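PDB 4ESN: NusG domain II-containing protein from Ruminococcus gnavus, which is of unknown function but binds a zinc ion through cysteine side chains and belongs to the NusG domain II family. Local coordinates for residues Asp44-Arg49 / Leu83-Val88. Sequence-based numbering, arbitrary orientation.
Sequences DGNRLR and LPNQVV
Asn46 and Asn85 meet amide to amide, a compact example of how one side-chain bond can tie a strand of one sheet, 46-51, to the turn that joins two strands of another. ND2 of Asn85 donates to OD1 of Asn46 over 2.9 Å, with an N-H...O angle of 157°. The acceptor lies close to the amide plane of Asn85, whereas the donor sits above the carbonyl plane of Asn46, and the two amide planes stand 83° apart. In both residues CB is directed at the opposite segment, and a first torsion that sets CG beside the backbone N (chi1 -63° in Asn46) carries each amide on to its partner. ND2 of Asn85 also bonds to OD1 of Asp61, so that two acceptors fix the rotation of this amide, and lies 3.2 Å from O of Gly45.

Packing is closest around OD1 of Asn46, which has CB of Asn85 at 3.3 Å and CG2 of Val87 at 3.5 Å. Val87 and Asn46 run alongside each other in opposite senses, with this methyl against the buried amide oxygen. On the looser side, CB of Gln86 is directed away from residues 44-49, and the residue is exposed. An alanine in place of Asn46 would probably leave ND2 of Asn85 without one of its two acceptors and open a gap beside Val87.

A type I turn from Leu83 to Gln86, closed by a hydrogen bond from Gln86 N to Leu83 O (3.1 Å), runs straight into a G1 beta bulge, where left-handed Gln86 and then Val87 lie opposite Cys82. Asn46 touches Cys82, and its side chain is about 4 Å from the zinc held by Cys62, Cys67 and Cys82, consistent with a second-shell position beside the cysteine-ligated zinc site of this NusG domain II protein.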
loop_
_atom_site.group_PDB
_atom_site.type_symbol
_atom_site.label_atom_id
_atom_site.label_comp_id
_atom_site.label_asym_id
_atom_site.label_seq_id
_atom_site.Cartn_x
_atom_site.Cartn_y
_atom_site.Cartn_z
ATOM N N ASP A 44 4.338 16.007 -9.247
ATOM C CA ASP A 44 5.107 17.027 -8.523
ATOM C C ASP A 44 5.286 16.698 -7.018
ATOM O O ASP A 44 6.013 17.431 -6.321
ATOM C CB ASP A 44 4.464 18.449 -8.691
ATOM C CG ASP A 44 2.939 18.583 -8.581
ATOM O OD1 ASP A 44 2.246 18.291 -9.577
ATOM O OD2 ASP A 44 2.456 19.153 -7.570
ATOM N N GLY A 45 4.624 15.628 -6.538
ATOM C CA GLY A 45 4.576 15.305 -5.120
ATOM C C GLY A 45 5.348 14.140 -4.552
ATOM O O GLY A 45 5.408 14.011 -3.325
ATOM N N ASN A 46 5.879 13.249 -5.401
ATOM C CA ASN A 46 6.568 12.078 -4.881
ATOM C C ASN A 46 7.723 11.674 -5.766
ATOM O O ASN A 46 7.644 11.787 -7.006
ATOM C CB ASN A 46 5.604 10.873 -4.751
ATOM C CG ASN A 46 4.465 11.074 -3.784
ATOM O OD1 ASN A 46 3.451 11.667 -4.121
ATOM N ND2 ASN A 46 4.633 10.645 -2.544
ATOM N N ARG A 47 8.784 11.172 -5.136
ATOM C CA ARG A 47 9.916 10.677 -5.894
ATOM C C ARG A 47 10.324 9.342 -5.325
ATOM O O ARG A 47 10.641 9.232 -4.132
ATOM C CB ARG A 47 11.063 11.686 -5.931
ATOM C CG ARG A 47 12.255 11.209 -6.768
ATOM C CD ARG A 47 13.256 12.317 -7.053
ATOM N NE ARG A 47 13.891 12.819 -5.836
ATOM C CZ ARG A 47 13.626 13.992 -5.273
ATOM N NH1 ARG A 47 12.731 14.815 -5.824
ATOM N NH2 ARG A 47 14.266 14.363 -4.171
ATOM N N LEU A 48 10.284 8.317 -6.188
ATOM C CA LEU A 48 10.645 6.941 -5.846
ATOM C C LEU A 48 12.044 6.647 -6.286
ATOM O O LEU A 48 12.423 6.989 -7.397
ATOM C CB LEU A 48 9.669 5.972 -6.532
ATOM C CG LEU A 48 9.834 4.484 -6.203
ATOM C CD1 LEU A 48 9.325 4.184 -4.790
ATOM C CD2 LEU A 48 9.116 3.632 -7.235
ATOM N N ARG A 49 12.822 5.987 -5.426
ATOM C CA ARG A 49 14.175 5.591 -5.797
ATOM C C ARG A 49 14.262 4.048 -5.853
ATOM O O ARG A 49 13.881 3.353 -4.896
ATOM C CB ARG A 49 15.193 6.179 -4.809
ATOM C CG ARG A 49 16.690 5.766 -5.028
ATOM C CD ARG A 49 17.257 6.049 -6.422
ATOM N NE ARG A 49 18.556 5.385 -6.625
ATOM C CZ ARG A 49 19.261 5.395 -7.753
ATOM N NH1 ARG A 49 18.833 6.071 -8.809
ATOM N NH2 ARG A 49 20.418 4.754 -7.821
ATOM N N LEU A 83 -0.818 8.268 1.047
ATOM C CA LEU A 83 -2.243 8.520 1.126
ATOM C C LEU A 83 -2.602 9.966 0.698
ATOM O O LEU A 83 -3.479 10.098 -0.155
ATOM C CB LEU A 83 -2.765 8.211 2.544
ATOM C CG LEU A 83 -4.166 7.663 2.630
ATOM C CD1 LEU A 83 -4.284 6.323 1.886
ATOM C CD2 LEU A 83 -4.575 7.471 4.078
ATOM N N PRO A 84 -1.917 11.043 1.167
ATOM C CA PRO A 84 -2.317 12.396 0.732
ATOM C C PRO A 84 -2.211 12.615 -0.783
ATOM O O PRO A 84 -3.061 13.316 -1.329
ATOM C CB PRO A 84 -1.356 13.314 1.504
ATOM C CG PRO A 84 -0.985 12.522 2.738
ATOM C CD PRO A 84 -0.853 11.121 2.198
ATOM N N ASN A 85 -1.227 11.992 -1.478
ATOM C CA ASN A 85 -1.098 12.179 -2.925
ATOM C C ASN A 85 -1.693 11.014 -3.753
ATOM O O ASN A 85 -1.578 11.024 -4.977
ATOM C CB ASN A 85 0.365 12.434 -3.325
ATOM C CG ASN A 85 0.941 13.721 -2.752
ATOM O OD1 ASN A 85 0.228 14.648 -2.377
ATOM N ND2 ASN A 85 2.246 13.789 -2.618
ATOM N N GLN A 86 -2.380 10.064 -3.096
ATOM C CA GLN A 86 -3.012 8.898 -3.728
ATOM C C GLN A 86 -2.009 8.080 -4.587
ATOM O O GLN A 86 -2.343 7.581 -5.669
ATOM C CB GLN A 86 -4.237 9.319 -4.559
ATOM C CG GLN A 86 -5.354 9.914 -3.722
ATOM C CD GLN A 86 -6.149 10.888 -4.534
ATOM O OE1 GLN A 86 -7.110 10.520 -5.220
ATOM N NE2 GLN A 86 -5.721 12.147 -4.524
ATOM N N VAL A 87 -0.783 7.945 -4.083
ATOM C CA VAL A 87 0.257 7.192 -4.750
ATOM C C VAL A 87 0.388 5.841 -4.067
ATOM O O VAL A 87 0.547 5.776 -2.852
ATOM C CB VAL A 87 1.623 7.938 -4.799
ATOM C CG1 VAL A 87 2.738 7.009 -5.345
ATOM C CG2 VAL A 87 1.532 9.220 -5.622
ATOM N N VAL A 88 0.362 4.770 -4.865
ATOM C CA VAL A 88 0.579 3.407 -4.399
ATOM C C VAL A 88 1.771 2.829 -5.155
ATOM O O VAL A 88 1.801 2.854 -6.390
ATOM C CB VAL A 88 -0.665 2.493 -4.534
ATOM C CG1 VAL A 88 -0.343 1.059 -4.092
ATOM C CG2 VAL A 88 -1.843 3.041 -3.729
#